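Local coordinates for extracellular solute-binding protein (Conexibacter woesei, PDB 4P98) that probably captures a small solute, perhaps a nucleoside as in PnrA-like relatives, outside the cell membrane and delivers it to an ABC transporter, at residues L110-P115 against G265-D269. Sequence-based numbering, arbitrary orientation.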
ATOM      1  N   LEU A 110      -2.976 -13.980  11.424  1.00 19.02           N
ATOM      2  CA  LEU A 110      -2.931 -13.092  12.594  1.00 17.79           C
ATOM      3  C   LEU A 110      -4.259 -13.055  13.367  1.00 19.21           C
ATOM      4  O   LEU A 110      -4.258 -12.913  14.591  1.00 20.96           O
ATOM      5  CB  LEU A 110      -2.519 -11.684  12.163  1.00 16.69           C
ATOM      6  CG  LEU A 110      -2.545 -10.569  13.199  1.00 16.76           C
ATOM      7  CD1 LEU A 110      -1.596 -10.870  14.347  1.00 18.18           C
ATOM      8  CD2 LEU A 110      -2.166  -9.250  12.537  1.00 16.53           C
ATOM      9  N   ALA A 111      -5.380 -13.194  12.665  1.00 17.96           N
ATOM     10  CA  ALA A 111      -6.699 -13.160  13.307  1.00 21.59           C
ATOM     11  C   ALA A 111      -6.810 -14.134  14.489  1.00 24.11           C
ATOM     12  O   ALA A 111      -7.398 -13.784  15.511  1.00 26.45           O
ATOM     13  CB  ALA A 111      -7.812 -13.415  12.301  1.00 22.94           C
ATOM     14  N   GLU A 112      -6.223 -15.324  14.300  0.50 23.53           N
ATOM     15  CA  GLU A 112      -6.149 -16.415  15.290  0.50 26.79           C
ATOM     16  C   GLU A 112      -5.426 -16.028  16.580  0.50 25.39           C
ATOM     17  O   GLU A 112      -5.796 -16.459  17.668  0.50 26.92           O
ATOM     18  CB  GLU A 112      -5.346 -17.594  14.701  0.50 29.27           C
ATOM     19  CG  GLU A 112      -6.059 -18.525  13.735  0.50 32.59           C
ATOM     20  CD  GLU A 112      -5.092 -19.167  12.752  0.50 34.84           C
ATOM     21  OE1 GLU A 112      -3.866 -18.991  12.927  0.50 37.70           O
ATOM     22  OE2 GLU A 112      -5.544 -19.842  11.805  0.50 36.56           O
ATOM     23  N   ARG A 113      -4.390 -15.216  16.431  1.00 22.28           N
ATOM     24  CA  ARG A 113      -3.344 -15.030  17.440  1.00 25.05           C
ATOM     25  C   ARG A 113      -3.486 -13.733  18.243  1.00 24.35           C
ATOM     26  O   ARG A 113      -2.569 -13.343  18.956  1.00 24.81           O
ATOM     27  CB  ARG A 113      -1.980 -15.097  16.741  1.00 28.03           C
ATOM     28  CG  ARG A 113      -1.829 -16.342  15.860  1.00 32.00           C
ATOM     29  CD  ARG A 113      -0.553 -16.326  15.041  1.00 35.57           C
ATOM     30  NE  ARG A 113       0.558 -16.016  15.928  1.00 39.89           N
ATOM     31  CZ  ARG A 113       1.372 -14.969  15.824  1.00 37.98           C
ATOM     32  NH1 ARG A 113       1.269 -14.111  14.807  1.00 34.20           N
ATOM     33  NH2 ARG A 113       2.325 -14.803  16.742  1.00 38.68           N
ATOM     34  N   LEU A 114      -4.636 -13.076  18.139  1.00 21.08           N
ATOM     35  CA  LEU A 114      -4.856 -11.788  18.800  1.00 19.39           C
ATOM     36  C   LEU A 114      -5.219 -11.937  20.274  1.00 20.28           C
ATOM     37  O   LEU A 114      -6.234 -12.554  20.595  1.00 22.78           O
ATOM     38  CB  LEU A 114      -5.990 -11.024  18.101  1.00 18.24           C
ATOM     39  CG  LEU A 114      -5.759 -10.631  16.646  1.00 17.69           C
ATOM     40  CD1 LEU A 114      -7.000  -9.970  16.054  1.00 18.30           C
ATOM     41  CD2 LEU A 114      -4.571  -9.690  16.526  1.00 18.59           C
ATOM     42  N   PRO A 115      -4.408 -11.350  21.177  1.00 19.43           N
ATOM     43  CA  PRO A 115      -4.876 -11.202  22.549  1.00 20.80           C
ATOM     44  C   PRO A 115      -6.137 -10.324  22.612  1.00 20.73           C
ATOM     45  O   PRO A 115      -6.451  -9.626  21.638  1.00 20.65           O
ATOM     46  CB  PRO A 115      -3.691 -10.521  23.262  1.00 20.92           C
ATOM     47  CG  PRO A 115      -2.490 -10.775  22.403  1.00 20.82           C
ATOM     48  CD  PRO A 115      -3.034 -10.842  20.996  1.00 20.43           C
ATOM     49  N   GLY A 265     -10.743  -4.584  20.720  1.00 13.77           N
ATOM     50  CA  GLY A 265     -10.047  -5.862  20.842  1.00 14.37           C
ATOM     51  C   GLY A 265     -10.578  -6.949  19.918  1.00 14.95           C
ATOM     52  O   GLY A 265     -11.791  -7.094  19.728  1.00 15.69           O
ATOM     53  N   ARG A 266      -9.656  -7.715  19.354  1.00 14.52           N
ATOM     54  CA  ARG A 266      -9.956  -8.877  18.521  1.00 15.87           C
ATOM     55  C   ARG A 266     -10.706  -8.605  17.217  1.00 15.08           C
ATOM     56  O   ARG A 266     -11.146  -9.539  16.565  1.00 16.41           O
ATOM     57  CB  ARG A 266     -10.617  -9.996  19.352  1.00 18.60           C
ATOM     58  CG  ARG A 266      -9.554 -10.734  20.140  1.00 22.13           C
ATOM     59  CD  ARG A 266     -10.058 -11.708  21.176  1.00 24.26           C
ATOM     60  NE  ARG A 266      -8.902 -12.449  21.694  1.00 27.93           N
ATOM     61  CZ  ARG A 266      -8.923 -13.289  22.728  1.00 28.93           C
ATOM     62  NH1 ARG A 266      -7.803 -13.899  23.094  1.00 29.63           N
ATOM     63  NH2 ARG A 266     -10.036 -13.508  23.406  1.00 30.69           N
ATOM     64  N   ARG A 267     -10.770  -7.344  16.801  1.00 13.64           N
ATOM     65  CA  ARG A 267     -11.230  -6.999  15.463  1.00 14.20           C
ATOM     66  C   ARG A 267     -10.181  -7.451  14.465  1.00 14.45           C
ATOM     67  O   ARG A 267      -8.967  -7.314  14.719  1.00 13.78           O
ATOM     68  CB  ARG A 267     -11.449  -5.497  15.346  1.00 15.33           C
ATOM     69  CG  ARG A 267     -12.367  -5.076  14.201  1.00 17.58           C
ATOM     70  CD  ARG A 267     -13.830  -5.477  14.460  1.00 16.81           C
ATOM     71  NE  ARG A 267     -14.417  -4.804  15.618  1.00 17.97           N
ATOM     72  CZ  ARG A 267     -14.909  -3.565  15.620  1.00 19.17           C
ATOM     73  NH1 ARG A 267     -14.873  -2.809  14.517  1.00 18.08           N
ATOM     74  NH2 ARG A 267     -15.431  -3.067  16.744  1.00 21.06           N
ATOM     75  N   PHE A 268     -10.626  -8.032  13.354  1.00 12.76           N
ATOM     76  CA  PHE A 268      -9.708  -8.337  12.278  1.00 13.73           C
ATOM     77  C   PHE A 268     -10.222  -7.768  10.965  1.00 13.62           C
ATOM     78  O   PHE A 268     -11.231  -8.221  10.422  1.00 13.21           O
ATOM     79  CB  PHE A 268      -9.412  -9.834  12.149  1.00 13.76           C
ATOM     80  CG  PHE A 268      -8.234 -10.114  11.281  1.00 13.82           C
ATOM     81  CD1 PHE A 268      -6.960  -9.831  11.732  1.00 14.53           C
ATOM     82  CD2 PHE A 268      -8.388 -10.615   9.994  1.00 14.82           C
ATOM     83  CE1 PHE A 268      -5.859 -10.049  10.929  1.00 15.06           C
ATOM     84  CE2 PHE A 268      -7.285 -10.843   9.188  1.00 15.89           C
ATOM     85  CZ  PHE A 268      -6.018 -10.561   9.653  1.00 14.54           C
ATOM     86  N   ASP A 269      -9.496  -6.776  10.463  1.00 12.59           N
ATOM     87  CA  ASP A 269      -9.913  -6.023   9.290  1.00 13.85           C
ATOM     88  C   ASP A 269      -9.118  -6.402   8.037  1.00 13.66           C
ATOM     89  O   ASP A 269      -7.877  -6.522   8.067  1.00 12.81           O
ATOM     90  CB  ASP A 269      -9.783  -4.524   9.593  1.00 14.10           C
ATOM     91  CG  ASP A 269     -10.648  -4.085  10.761  1.00 15.49           C
ATOM     92  OD1 ASP A 269     -11.857  -4.424  10.748  1.00 17.88           O
ATOM     93  OD2 ASP A 269     -10.136  -3.406  11.694  1.00 14.50           O
TER
HETATM   94  O   HOH W   1     -10.264 -12.123  15.232  1.00 37.43           O
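Ala111 sets its methyl over one face of the Phe268 ring, and this CH-pi contact is the tight part of the interface: CB sits 3.6 Å from the ring centroid, 18° off the normal and displaced toward the CG side, with Ala111 CB to Phe268 CG at 3.5 Å. Phe268 reaches this place because its CG is anti to the backbone N (chi1 -166°), which carries the ring across to the turn at 110-113. Farther out on the ring, CE1 of Phe268 meets CB of Leu110 at 3.9 Å. Leu114, which is buried, fills in beside them: its CD1 rests 3.6 Å from the carbonyl O of Arg267 and more loosely, at an oblique angle, against the ring. An alanine in place of Phe268 would probably leave the Ala111 methyl and the flank of Leu110 without their apolar cover and open a gap between turn and strand.

The other end is polar and closer to solvent. Arg266 stretches its chain out from CG to NE and comes side-on to Leu114, so that one carbonyl oxygen takes two bonds in the guanidinium plane: NE to Leu114 O at 2.9 Å, nearly straight (163°), and NH1 to the same O at 3.2 Å, more bent. This double grip should limit rotation of the exposed guanidinium. Between the two ends a water bridges the backbones, donating to Arg266 O and, weakly, to Ala111 O.

The contact ties the loop between strands 101-105 and 118-123 to the start of strand 268-271, an edge strand of the six-stranded parallel sheet. Strand 118-123 hydrogen-bonds alongside Arg267 and Asp269, helix 84-94 packs Leu91 against Leu110 and Pro115, and helix 249-261 receives the side chain of Arg267.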